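Alpha-catenin-like protein hmp-1 (PDB 5XA5) links cadherin–catenin complexes to actin filaments at cell junctions and is required for cell migration and cell shape changes during body enclosure and elongation of the worm embryo. Local coordinates at residues G53-L58 and V102-G107; D151-V156 and E184-T189; R157-Q162 and N177-Q182. One frame throughout, in Å; residues are numbered along the deposited sequence.

Contact 1 (G53-L58 and V102-G107); sequences GLVATL and VMIQTG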
ATOM      1  N   GLY A  53     -18.237  25.152  14.437  1.00 41.14           N
ATOM      2  CA  GLY A  53     -17.403  25.037  13.253  1.00 37.59           C
ATOM      3  C   GLY A  53     -16.324  23.967  13.365  1.00 36.13           C
ATOM      4  O   GLY A  53     -15.975  23.321  12.367  1.00 38.57           O
ATOM      5  N   LEU A  54     -15.776  23.777  14.563  1.00 30.89           N
ATOM      6  CA  LEU A  54     -14.775  22.721  14.772  1.00 30.08           C
ATOM      7  C   LEU A  54     -15.371  21.355  14.476  1.00 32.80           C
ATOM      8  O   LEU A  54     -14.729  20.504  13.859  1.00 34.82           O
ATOM      9  CB  LEU A  54     -14.235  22.736  16.202  1.00 34.63           C
ATOM     10  CG  LEU A  54     -13.309  23.870  16.628  1.00 36.91           C
ATOM     11  CD1 LEU A  54     -13.034  23.833  18.130  1.00 38.93           C
ATOM     12  CD2 LEU A  54     -12.015  23.783  15.847  1.00 34.91           C
ATOM     13  N   VAL A  55     -16.595  21.138  14.935  1.00 35.20           N
ATOM     14  CA  VAL A  55     -17.274  19.873  14.707  1.00 36.70           C
ATOM     15  C   VAL A  55     -17.628  19.740  13.225  1.00 39.34           C
ATOM     16  O   VAL A  55     -17.494  18.662  12.642  1.00 38.64           O
ATOM     17  CB  VAL A  55     -18.544  19.758  15.574  1.00 38.91           C
ATOM     18  CG1 VAL A  55     -19.302  18.472  15.270  1.00 43.47           C
ATOM     19  CG2 VAL A  55     -18.191  19.847  17.058  1.00 43.80           C
ATOM     20  N   ALA A  56     -18.072  20.839  12.613  1.00 39.89           N
ATOM     21  CA  ALA A  56     -18.429  20.823  11.194  1.00 38.51           C
ATOM     22  C   ALA A  56     -17.238  20.426  10.330  1.00 44.85           C
ATOM     23  O   ALA A  56     -17.364  19.607   9.415  1.00 39.65           O
ATOM     24  CB  ALA A  56     -18.976  22.182  10.758  1.00 42.14           C
ATOM     25  N   THR A  57     -16.082  21.013  10.618  1.00 36.87           N
ATOM     26  CA  THR A  57     -14.868  20.676   9.886  1.00 36.97           C
ATOM     27  C   THR A  57     -14.530  19.205  10.049  1.00 38.60           C
ATOM     28  O   THR A  57     -14.203  18.526   9.076  1.00 37.43           O
ATOM     29  CB  THR A  57     -13.682  21.522  10.350  1.00 39.89           C
ATOM     30  OG1 THR A  57     -13.966  22.908  10.119  1.00 44.24           O
ATOM     31  CG2 THR A  57     -12.411  21.120   9.614  1.00 48.37           C
ATOM     32  N   LEU A  58     -14.606  18.719  11.283  1.00 37.37           N
ATOM     33  CA  LEU A  58     -14.337  17.315  11.575  1.00 35.75           C
ATOM     34  C   LEU A  58     -15.282  16.418  10.778  1.00 42.05           C
ATOM     35  O   LEU A  58     -14.860  15.446  10.152  1.00 36.48           O
ATOM     36  CB  LEU A  58     -14.480  17.045  13.072  1.00 46.34           C
ATOM     37  CG  LEU A  58     -14.486  15.581  13.510  1.00 48.58           C
ATOM     38  CD1 LEU A  58     -13.131  14.954  13.269  1.00 41.74           C
ATOM     39  CD2 LEU A  58     -14.919  15.458  14.972  1.00 51.93           C
ATOM     40  N   VAL A 102     -18.565   8.381  16.494  1.00 43.31           N
ATOM     41  CA  VAL A 102     -18.360   8.569  17.930  1.00 46.57           C
ATOM     42  C   VAL A 102     -17.552   9.834  18.214  1.00 48.44           C
ATOM     43  O   VAL A 102     -17.843  10.562  19.164  1.00 44.67           O
ATOM     44  CB  VAL A 102     -17.650   7.358  18.574  1.00 48.92           C
ATOM     45  CG1 VAL A 102     -17.300   7.656  20.032  1.00 50.07           C
ATOM     46  CG2 VAL A 102     -18.523   6.118  18.480  1.00 46.36           C
ATOM     47  N   MET A 103     -16.547  10.107  17.386  1.00 44.48           N
ATOM     48  CA  MET A 103     -15.745  11.314  17.563  1.00 39.61           C
ATOM     49  C   MET A 103     -16.587  12.577  17.377  1.00 40.69           C
ATOM     50  O   MET A 103     -16.450  13.543  18.133  1.00 41.16           O
ATOM     51  CB  MET A 103     -14.561  11.326  16.591  1.00 37.43           C
ATOM     52  CG  MET A 103     -13.688  12.561  16.675  1.00 44.54           C
ATOM     53  SD  MET A 103     -12.684  12.610  18.160  1.00 41.47           S
ATOM     54  CE  MET A 103     -13.533  13.842  19.141  1.00 42.84           C
ATOM     55  N   ILE A 104     -17.459  12.572  16.372  1.00 40.58           N
ATOM     56  CA  ILE A 104     -18.304  13.734  16.100  1.00 42.79           C
ATOM     57  C   ILE A 104     -19.281  13.973  17.251  1.00 46.58           C
ATOM     58  O   ILE A 104     -19.531  15.121  17.634  1.00 46.72           O
ATOM     59  CB  ILE A 104     -19.074  13.573  14.770  1.00 44.60           C
ATOM     60  CG1 ILE A 104     -18.094  13.629  13.596  1.00 47.16           C
ATOM     61  CG2 ILE A 104     -20.132  14.667  14.618  1.00 48.50           C
ATOM     62  CD1 ILE A 104     -18.700  13.250  12.259  1.00 56.22           C
ATOM     63  N   GLN A 105     -19.810  12.894  17.819  1.00 42.68           N
ATOM     64  CA  GLN A 105     -20.723  13.017  18.955  1.00 43.55           C
ATOM     65  C   GLN A 105     -20.032  13.480  20.236  1.00 47.43           C
ATOM     66  O   GLN A 105     -20.465  14.452  20.863  1.00 45.00           O
ATOM     67  CB  GLN A 105     -21.436  11.689  19.214  1.00 53.62           C
ATOM     68  CG  GLN A 105     -22.792  11.561  18.536  1.00 76.56           C
ATOM     69  CD  GLN A 105     -23.782  12.621  18.996  1.00 88.40           C
ATOM     70  OE1 GLN A 105     -23.720  13.099  20.131  1.00 89.60           O
ATOM     71  NE2 GLN A 105     -24.701  12.995  18.112  1.00 95.30           N
ATOM     72  N   THR A 106     -18.966  12.787  20.635  1.00 46.18           N
ATOM     73  CA  THR A 106     -18.289  13.128  21.883  1.00 41.28           C
ATOM     74  C   THR A 106     -17.576  14.454  21.732  1.00 41.80           C
ATOM     75  O   THR A 106     -17.432  15.209  22.691  1.00 45.78           O
ATOM     76  CB  THR A 106     -17.262  12.074  22.309  1.00 43.18           C
ATOM     77  OG1 THR A 106     -16.318  11.869  21.254  1.00 43.45           O
ATOM     78  CG2 THR A 106     -17.955  10.757  22.629  1.00 47.01           C
ATOM     79  N   GLY A 107     -17.097  14.720  20.520  1.00 39.15           N
ATOM     80  CA  GLY A 107     -16.463  15.990  20.235  1.00 34.78           C
ATOM     81  C   GLY A 107     -17.447  17.124  20.421  1.00 43.22           C
ATOM     82  O   GLY A 107     -17.113  18.163  20.990  1.00 41.33           O
TER
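Two antiparallel helices of the N-terminal helical bundle of this vinculin-family domain, 51-74 and 83-112, pack here with segment axes 10.0 Å apart and running in exactly opposite directions. The contact is wholly apolar. Leu58 makes the closest approach: its CG lies anti to the backbone N (chi1 169°), and Leu58 CD2 lands 3.6 Å from Met103 CG, the two side chains crossing at about a right angle. Leu58 CD2 is also 3.9 Å from Ile104 CG1. One turn earlier, Val55 CG1 meets the Ile104 branch methyl CG2 at 3.9 Å, so Ile104 offers one branch to each partner. Branched and flexible apolar chains suit such a seam, since they interdigitate without polar groups to satisfy. Leu54, Val55, Thr57 and Leu58 also pack against a chain of another protein, probably beta-catenin, while Ser126 and Leu130 of helix 117-165 touch Met103.

The threonine hydroxyls donate to carbonyls of their own helices, Thr57 OG1 to Gly53 O and Thr106 OG1 to Val102 O, each from above the carbonyl plane; Thr106 OG1 is also hydrogen-bonded to Ser126 OG. Val55 CG2 faces the bare backbone of Gly107, 4.4 Å from Gly107 C.

Contact 2 (D151-V156 and E184-T189); sequences DKVDEV and EELDIT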
ATOM      1  N   ASP A 151       0.705  -9.457  -8.078  1.00 25.89           N
ATOM      2  CA  ASP A 151      -0.095  -9.843  -9.242  1.00 28.02           C
ATOM      3  C   ASP A 151       0.686  -9.585 -10.537  1.00 30.08           C
ATOM      4  O   ASP A 151       0.613 -10.376 -11.492  1.00 29.36           O
ATOM      5  CB  ASP A 151      -1.427  -9.077  -9.236  1.00 35.82           C
ATOM      6  CG  ASP A 151      -2.413  -9.598 -10.259  1.00 65.56           C
ATOM      7  OD1 ASP A 151      -2.548  -8.971 -11.331  1.00 76.19           O
ATOM      8  OD2 ASP A 151      -3.063 -10.630  -9.984  1.00 76.78           O
ATOM      9  N   LYS A 152       1.464  -8.502 -10.550  1.00 25.99           N
ATOM     10  CA  LYS A 152       2.301  -8.174 -11.707  1.00 22.19           C
ATOM     11  C   LYS A 152       3.443  -9.182 -11.868  1.00 24.81           C
ATOM     12  O   LYS A 152       3.757  -9.597 -12.992  1.00 23.90           O
ATOM     13  CB  LYS A 152       2.875  -6.758 -11.589  1.00 24.14           C
ATOM     14  CG  LYS A 152       3.608  -6.305 -12.822  1.00 33.48           C
ATOM     15  CD  LYS A 152       2.626  -6.165 -13.977  1.00 44.44           C
ATOM     16  CE  LYS A 152       3.281  -5.558 -15.203  1.00 53.98           C
ATOM     17  NZ  LYS A 152       2.257  -4.926 -16.094  1.00 61.07           N
ATOM     18  N   VAL A 153       4.055  -9.580 -10.752  1.00 24.61           N
ATOM     19  CA  VAL A 153       5.044 -10.671 -10.770  1.00 20.98           C
ATOM     20  C   VAL A 153       4.443 -11.944 -11.360  1.00 24.71           C
ATOM     21  O   VAL A 153       5.090 -12.632 -12.161  1.00 23.60           O
ATOM     22  CB  VAL A 153       5.567 -10.972  -9.346  1.00 22.20           C
ATOM     23  CG1 VAL A 153       6.555 -12.167  -9.332  1.00 23.22           C
ATOM     24  CG2 VAL A 153       6.214  -9.736  -8.767  1.00 21.28           C
ATOM     25  N   ASP A 154       3.213 -12.269 -10.973  1.00 22.39           N
ATOM     26  CA  ASP A 154       2.547 -13.465 -11.482  1.00 21.87           C
ATOM     27  C   ASP A 154       2.317 -13.389 -12.989  1.00 23.01           C
ATOM     28  O   ASP A 154       2.362 -14.394 -13.698  1.00 25.13           O
ATOM     29  CB  ASP A 154       1.192 -13.661 -10.793  1.00 36.93           C
ATOM     30  CG  ASP A 154       1.314 -14.001  -9.322  1.00 56.15           C
ATOM     31  OD1 ASP A 154       2.371 -14.514  -8.899  1.00 65.65           O
ATOM     32  OD2 ASP A 154       0.332 -13.765  -8.586  1.00 63.62           O
ATOM     33  N   GLU A 155       2.014 -12.186 -13.464  1.00 24.10           N
ATOM     34  CA  GLU A 155       1.783 -11.981 -14.888  1.00 23.74           C
ATOM     35  C   GLU A 155       3.080 -12.234 -15.655  1.00 22.09           C
ATOM     36  O   GLU A 155       3.071 -12.904 -16.685  1.00 23.48           O
ATOM     37  CB  GLU A 155       1.272 -10.551 -15.142  1.00 26.96           C
ATOM     38  CG  GLU A 155       0.924 -10.258 -16.591  1.00 37.70           C
ATOM     39  CD  GLU A 155       0.558  -8.798 -16.802  1.00 52.66           C
ATOM     40  OE1 GLU A 155       1.338  -7.926 -16.368  1.00 46.61           O
ATOM     41  OE2 GLU A 155      -0.509  -8.523 -17.389  1.00 68.97           O
ATOM     42  N   VAL A 156       4.187 -11.693 -15.147  1.00 22.01           N
ATOM     43  CA  VAL A 156       5.509 -11.935 -15.750  1.00 19.89           C
ATOM     44  C   VAL A 156       5.812 -13.431 -15.718  1.00 22.01           C
ATOM     45  O   VAL A 156       6.280 -14.018 -16.696  1.00 21.55           O
ATOM     46  CB  VAL A 156       6.607 -11.157 -15.026  1.00 19.50           C
ATOM     47  CG1 VAL A 156       7.994 -11.601 -15.468  1.00 21.59           C
ATOM     48  CG2 VAL A 156       6.420  -9.675 -15.295  1.00 19.37           C
ATOM     49  N   GLU A 184       9.449  -4.227 -17.773  1.00 21.00           N
ATOM     50  CA  GLU A 184       9.707  -2.800 -17.610  1.00 23.49           C
ATOM     51  C   GLU A 184       8.726  -2.144 -16.631  1.00 24.99           C
ATOM     52  O   GLU A 184       9.146  -1.346 -15.792  1.00 27.48           O
ATOM     53  CB  GLU A 184       9.653  -2.082 -18.960  1.00 24.54           C
ATOM     54  CG  GLU A 184      10.862  -2.317 -19.850  1.00 25.16           C
ATOM     55  CD  GLU A 184      12.105  -1.562 -19.403  1.00 32.63           C
ATOM     56  OE1 GLU A 184      12.000  -0.645 -18.557  1.00 35.36           O
ATOM     57  OE2 GLU A 184      13.194  -1.884 -19.924  1.00 38.16           O
ATOM     58  N   GLU A 185       7.444  -2.491 -16.745  1.00 25.12           N
ATOM     59  CA  GLU A 185       6.397  -2.018 -15.833  1.00 26.75           C
ATOM     60  C   GLU A 185       6.683  -2.460 -14.400  1.00 30.31           C
ATOM     61  O   GLU A 185       6.605  -1.671 -13.454  1.00 28.87           O
ATOM     62  CB  GLU A 185       5.028  -2.549 -16.274  1.00 28.50           C
ATOM     63  CG  GLU A 185       4.154  -1.595 -17.058  1.00 52.40           C
ATOM     64  CD  GLU A 185       3.209  -2.315 -18.015  1.00 65.67           C
ATOM     65  OE1 GLU A 185       3.186  -3.568 -18.015  1.00 59.29           O
ATOM     66  OE2 GLU A 185       2.482  -1.629 -18.767  1.00 69.82           O
ATOM     67  N   LEU A 186       7.009  -3.737 -14.239  1.00 25.93           N
ATOM     68  CA  LEU A 186       7.289  -4.287 -12.917  1.00 23.00           C
ATOM     69  C   LEU A 186       8.514  -3.625 -12.322  1.00 28.43           C
ATOM     70  O   LEU A 186       8.548  -3.324 -11.136  1.00 30.06           O
ATOM     71  CB  LEU A 186       7.495  -5.799 -12.999  1.00 22.86           C
ATOM     72  CG  LEU A 186       7.790  -6.566 -11.711  1.00 22.33           C
ATOM     73  CD1 LEU A 186       6.629  -6.479 -10.709  1.00 22.18           C
ATOM     74  CD2 LEU A 186       8.134  -8.028 -12.001  1.00 21.29           C
ATOM     75  N   ASP A 187       9.523  -3.402 -13.157  1.00 27.51           N
ATOM     76  CA  ASP A 187      10.778  -2.816 -12.697  1.00 30.72           C
ATOM     77  C   ASP A 187      10.546  -1.448 -12.063  1.00 32.44           C
ATOM     78  O   ASP A 187      11.108  -1.149 -11.009  1.00 31.59           O
ATOM     79  CB  ASP A 187      11.762  -2.702 -13.865  1.00 34.89           C
ATOM     80  CG  ASP A 187      13.147  -2.302 -13.426  1.00 45.97           C
ATOM     81  OD1 ASP A 187      13.968  -3.207 -13.170  1.00 46.51           O
ATOM     82  OD2 ASP A 187      13.416  -1.086 -13.333  1.00 40.80           O
ATOM     83  N   ILE A 188       9.704  -0.631 -12.688  1.00 28.36           N
ATOM     84  CA  ILE A 188       9.391   0.692 -12.148  1.00 31.11           C
ATOM     85  C   ILE A 188       8.750   0.598 -10.770  1.00 33.11           C
ATOM     86  O   ILE A 188       9.173   1.281  -9.838  1.00 31.42           O
ATOM     87  CB  ILE A 188       8.442   1.478 -13.075  1.00 36.35           C
ATOM     88  CG1 ILE A 188       9.113   1.747 -14.419  1.00 42.58           C
ATOM     89  CG2 ILE A 188       8.010   2.790 -12.421  1.00 49.04           C
ATOM     90  CD1 ILE A 188       8.154   2.152 -15.514  1.00 53.88           C
ATOM     91  N   THR A 189       7.747  -0.266 -10.621  1.00 24.95           N
ATOM     92  CA  THR A 189       7.011  -0.357  -9.366  0.56 23.30           C
ATOM     93  C   THR A 189       7.881  -0.967  -8.271  1.00 27.36           C
ATOM     94  O   THR A 189       7.806  -0.574  -7.101  1.00 27.62           O
ATOM     95  CB  THR A 189       5.721  -1.180  -9.523  0.56 37.36           C
ATOM     96  OG1 THR A 189       6.049  -2.564  -9.633  0.56 43.69           O
ATOM     97  CG2 THR A 189       4.967  -0.744 -10.765  0.56 28.87           C
TER
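The segments 151-156 and 184-189 run antiparallel at 152°, with axes 10.0 Å apart and the CA atoms of Lys152 and Leu186 as the closest pair. They belong to helices 117-165 and 169-196, which form an alpha-helical hairpin in the C-terminal four-helix bundle of this fragment. Leu186 is the apolar centre. Its CG is anti to the backbone N, which carries the forked end across to the facing helix. Leu186 CD1 sits 3.7 Å from Lys152 CG and 3.8 Å from Val153 CG2, while Leu186 CD2 lies 4.1 Å from Val156 CG2; the leucine crosses both valines obliquely. Beta-branched valines suit this place, presenting a methyl close to the backbone where a longer chain would crowd the seam. On the bundle side, Leu251 of helix 234-258 touches both valines, and Met247 adds to the cover of Val156.

Lys152 serves both the core and the rim. Its CG, anti to the backbone N, lies along Leu186, the two chains passing in opposite directions; a bend at chi2 (66°) then turns the chain outward, and Lys152 CE packs 3.6 Å from Glu185 CB. The Lys152 and Glu185 side chains cross at about a right angle, and the ammonium forms a salt bridge with Glu185 and a weaker one with Glu155 one turn along its own helix. An alanine here would probably lose this bridge between the helices, remove the part of the cover over Leu186 that comes from the lysine chain beyond CB, and leave two carboxylates near each other without the charge between them. Those carboxylates, Glu155 OE1 and Glu185 OE1, are 5.0 Å apart, and the lysine would be expected to offset their repulsion. The bridge itself is very short: Lys152 NZ stands 2.5 Å from Glu185 OE1, approaching from above the carboxylate plane, 52° out of it.

Contact 3 (R157-Q162 and N177-Q182); sequences RETAHQ and NLLISQ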
ATOM      1  N   ARG A 157       5.517 -14.073 -14.594  1.00 20.07           N
ATOM      2  CA  ARG A 157       5.780 -15.506 -14.468  1.00 19.82           C
ATOM      3  C   ARG A 157       5.031 -16.319 -15.525  1.00 22.40           C
ATOM      4  O   ARG A 157       5.587 -17.244 -16.113  1.00 23.37           O
ATOM      5  CB  ARG A 157       5.398 -15.977 -13.060  1.00 22.20           C
ATOM      6  CG  ARG A 157       5.622 -17.446 -12.775  1.00 23.80           C
ATOM      7  CD  ARG A 157       5.060 -17.790 -11.396  1.00 28.94           C
ATOM      8  NE  ARG A 157       5.945 -17.314 -10.323  1.00 29.18           N
ATOM      9  CZ  ARG A 157       5.636 -16.402  -9.410  1.00 35.12           C
ATOM     10  NH1 ARG A 157       4.439 -15.818  -9.391  1.00 35.58           N
ATOM     11  NH2 ARG A 157       6.542 -16.078  -8.501  1.00 29.40           N
ATOM     12  N   GLU A 158       3.770 -15.968 -15.778  1.00 21.21           N
ATOM     13  CA  GLU A 158       2.971 -16.714 -16.749  1.00 22.09           C
ATOM     14  C   GLU A 158       3.426 -16.469 -18.183  1.00 21.45           C
ATOM     15  O   GLU A 158       3.462 -17.390 -19.010  1.00 21.83           O
ATOM     16  CB  GLU A 158       1.485 -16.363 -16.582  1.00 24.38           C
ATOM     17  CG  GLU A 158       0.581 -16.945 -17.656  1.00 24.45           C
ATOM     18  CD  GLU A 158       0.634 -18.492 -17.744  1.00 25.16           C
ATOM     19  OE1 GLU A 158       0.986 -19.127 -16.725  1.00 29.36           O
ATOM     20  OE2 GLU A 158       0.280 -19.069 -18.800  1.00 26.58           O
ATOM     21  N   THR A 159       3.756 -15.226 -18.496  1.00 22.99           N
ATOM     22  CA  THR A 159       4.281 -14.948 -19.821  1.00 20.16           C
ATOM     23  C   THR A 159       5.582 -15.708 -20.062  1.00 22.69           C
ATOM     24  O   THR A 159       5.761 -16.299 -21.132  1.00 23.58           O
ATOM     25  CB  THR A 159       4.478 -13.434 -20.018  1.00 21.01           C
ATOM     26  OG1 THR A 159       3.220 -12.777 -19.814  1.00 25.77           O
ATOM     27  CG2 THR A 159       4.968 -13.145 -21.437  1.00 26.95           C
ATOM     28  N   ALA A 160       6.467 -15.731 -19.065  1.00 21.34           N
ATOM     29  CA  ALA A 160       7.707 -16.508 -19.174  1.00 20.36           C
ATOM     30  C   ALA A 160       7.416 -17.988 -19.323  1.00 25.17           C
ATOM     31  O   ALA A 160       8.106 -18.696 -20.068  1.00 22.57           O
ATOM     32  CB  ALA A 160       8.594 -16.277 -17.978  1.00 22.35           C
ATOM     33  N   HIS A 161       6.418 -18.479 -18.585  1.00 20.35           N
ATOM     34  CA  HIS A 161       6.008 -19.870 -18.706  1.00 20.98           C
ATOM     35  C   HIS A 161       5.636 -20.190 -20.151  1.00 23.04           C
ATOM     36  O   HIS A 161       6.079 -21.205 -20.723  1.00 24.27           O
ATOM     37  CB  HIS A 161       4.812 -20.155 -17.779  1.00 22.01           C
ATOM     38  CG  HIS A 161       4.381 -21.599 -17.757  1.00 24.56           C
ATOM     39  ND1 HIS A 161       4.672 -22.434 -16.714  1.00 38.71           N
ATOM     40  CD2 HIS A 161       3.685 -22.335 -18.664  1.00 24.07           C
ATOM     41  CE1 HIS A 161       4.173 -23.644 -16.967  1.00 35.13           C
ATOM     42  NE2 HIS A 161       3.591 -23.608 -18.142  1.00 25.09           N
ATOM     43  N   GLN A 162       4.809 -19.321 -20.735  1.00 22.40           N
ATOM     44  CA  GLN A 162       4.352 -19.535 -22.096  1.00 22.96           C
ATOM     45  C   GLN A 162       5.516 -19.460 -23.069  1.00 22.14           C
ATOM     46  O   GLN A 162       5.545 -20.216 -24.048  1.00 24.69           O
ATOM     47  CB  GLN A 162       3.267 -18.513 -22.458  1.00 23.85           C
ATOM     48  CG  GLN A 162       1.953 -18.810 -21.778  1.00 24.28           C
ATOM     49  CD  GLN A 162       0.913 -17.743 -22.040  1.00 38.00           C
ATOM     50  OE1 GLN A 162       0.843 -17.202 -23.139  1.00 37.11           O
ATOM     51  NE2 GLN A 162       0.066 -17.474 -21.049  1.00 31.48           N
ATOM     52  N   ASN A 177       8.233 -10.078 -26.767  1.00 21.53           N
ATOM     53  CA  ASN A 177       7.782  -8.686 -26.900  1.00 24.44           C
ATOM     54  C   ASN A 177       6.853  -8.271 -25.747  1.00 25.48           C
ATOM     55  O   ASN A 177       6.944  -7.162 -25.227  1.00 25.28           O
ATOM     56  CB  ASN A 177       7.080  -8.477 -28.240  1.00 26.63           C
ATOM     57  CG  ASN A 177       8.045  -8.099 -29.342  1.00 33.92           C
ATOM     58  OD1 ASN A 177       9.174  -7.673 -29.079  1.00 32.12           O
ATOM     59  ND2 ASN A 177       7.612  -8.266 -30.589  1.00 30.89           N
ATOM     60  N   LEU A 178       5.973  -9.174 -25.337  1.00 22.66           N
ATOM     61  CA  LEU A 178       5.074  -8.911 -24.216  0.64 21.36           C
ATOM     62  C   LEU A 178       5.872  -8.853 -22.922  1.00 23.47           C
ATOM     63  O   LEU A 178       5.697  -7.953 -22.119  1.00 23.52           O
ATOM     64  CB  LEU A 178       3.973  -9.982 -24.115  0.64 21.71           C
ATOM     65  CG  LEU A 178       2.869  -9.976 -25.180  0.64 24.51           C
ATOM     66  CD1 LEU A 178       2.004 -11.247 -25.092  0.64 32.07           C
ATOM     67  CD2 LEU A 178       2.002  -8.736 -25.063  0.64 38.63           C
ATOM     68  N   LEU A 179       6.769  -9.812 -22.736  1.00 21.18           N
ATOM     69  CA  LEU A 179       7.559  -9.881 -21.523  1.00 19.20           C
ATOM     70  C   LEU A 179       8.405  -8.623 -21.306  1.00 23.48           C
ATOM     71  O   LEU A 179       8.555  -8.167 -20.179  1.00 23.28           O
ATOM     72  CB  LEU A 179       8.465 -11.121 -21.573  1.00 18.49           C
ATOM     73  CG  LEU A 179       9.018 -11.591 -20.243  1.00 20.69           C
ATOM     74  CD1 LEU A 179       7.896 -12.078 -19.328  1.00 21.32           C
ATOM     75  CD2 LEU A 179      10.057 -12.704 -20.428  1.00 23.37           C
ATOM     76  N   ILE A 180       8.946  -8.059 -22.387  1.00 21.08           N
ATOM     77  CA  ILE A 180       9.779  -6.862 -22.281  1.00 21.28           C
ATOM     78  C   ILE A 180       8.994  -5.785 -21.584  1.00 24.22           C
ATOM     79  O   ILE A 180       9.489  -5.179 -20.624  1.00 22.83           O
ATOM     80  CB  ILE A 180      10.253  -6.356 -23.654  1.00 20.91           C
ATOM     81  CG1 ILE A 180      11.336  -7.304 -24.192  1.00 21.95           C
ATOM     82  CG2 ILE A 180      10.815  -4.920 -23.570  1.00 22.79           C
ATOM     83  CD1 ILE A 180      11.602  -7.136 -25.662  1.00 21.62           C
ATOM     84  N   SER A 181       7.765  -5.568 -22.044  1.00 24.37           N
ATOM     85  CA  SER A 181       6.955  -4.486 -21.487  1.00 23.29           C
ATOM     86  C   SER A 181       6.520  -4.796 -20.066  1.00 23.56           C
ATOM     87  O   SER A 181       6.543  -3.908 -19.214  1.00 24.45           O
ATOM     88  CB  SER A 181       5.742  -4.207 -22.381  1.00 28.75           C
ATOM     89  OG  SER A 181       6.187  -3.600 -23.582  1.00 30.31           O
ATOM     90  N   GLN A 182       6.149  -6.039 -19.805  1.00 20.80           N
ATOM     91  CA  GLN A 182       5.690  -6.390 -18.466  1.00 21.41           C
ATOM     92  C   GLN A 182       6.808  -6.228 -17.445  1.00 22.26           C
ATOM     93  O   GLN A 182       6.583  -5.768 -16.321  1.00 22.78           O
ATOM     94  CB  GLN A 182       5.132  -7.812 -18.458  1.00 20.85           C
ATOM     95  CG  GLN A 182       3.838  -7.910 -19.226  1.00 20.97           C
ATOM     96  CD  GLN A 182       3.364  -9.328 -19.397  1.00 28.02           C
ATOM     97  OE1 GLN A 182       4.069 -10.264 -19.048  1.00 28.70           O
ATOM     98  NE2 GLN A 182       2.145  -9.491 -19.899  1.00 39.27           N
TER
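Thr159 carries this contact between helices 117-165 and 169-196, nearer the turn of their antiparallel hairpin in the C-terminal four-helix bundle; the segment axes are 9.6 Å apart at 159°. Starting at its root, Thr159 CB lies 3.3 Å from Gln182 OE1 and 3.7 Å from Leu179 CD1, a methyl that packs against the threonine. From CB the chain forks. The CG2 branch, anti to the backbone N, continues over the same leucine: Thr159 CG2 is 3.8 Å from Leu179 CD1, and it also reaches the CB of the exposed Leu178, at 4.3 Å. Thr159 and Leu179 thus lie alongside each other, pointing in opposite directions. The other branch, OG1, is anti to the carbonyl carbon (chi1 -58°) and has two acceptors to hand. One is the backbone O of Glu155, a turn earlier on its own helix; the other is across the seam, where Thr159 OG1 lies 2.8 Å from Gln182 OE1, the two side chains meeting tip to tip. Because a hydroxyl has one proton, these acceptors compete for it.

Threonine suits the spot because its methyl joins the apolar layer while its hydroxyl, on the same CB, lies against the polar tip of Gln182. Ala160, small enough to let Leu179 nestle in, has its CB 4.5 Å from Leu179 CD1 and also touches Met247 of helix 234-258. Arg157 points away from the seam, and its guanidinium is bound to Asp154, Asn252 and Glu255, the last two on helix 234-258. On the outer surface, Gln162 is tied back to Glu158 one turn earlier: Gln162 NE2 donates at 168° to the anti lone pair of Glu158 OE2, 2.8 Å away, with that oxygen close to the plane of the glutamine amide.

From the N terminus, the chain first closes a loop at contact 1, where helix 83-112 folds back on helix 51-74 in the N-terminal bundle. Long helix 117-165 then follows and runs from that bundle into the second one, where its C-terminal part supplies the first segments of contacts 2 and 3. The chain turns back into helix 169-196, so contact 3 closes the shorter loop, within the longer one closed by contact 2. These two contacts form one continuous seam, their centres about 10 Å apart, whereas contact 1 lies about 43 Å and 52 Å from them, centre to centre, on the opposite side of the chain's centre.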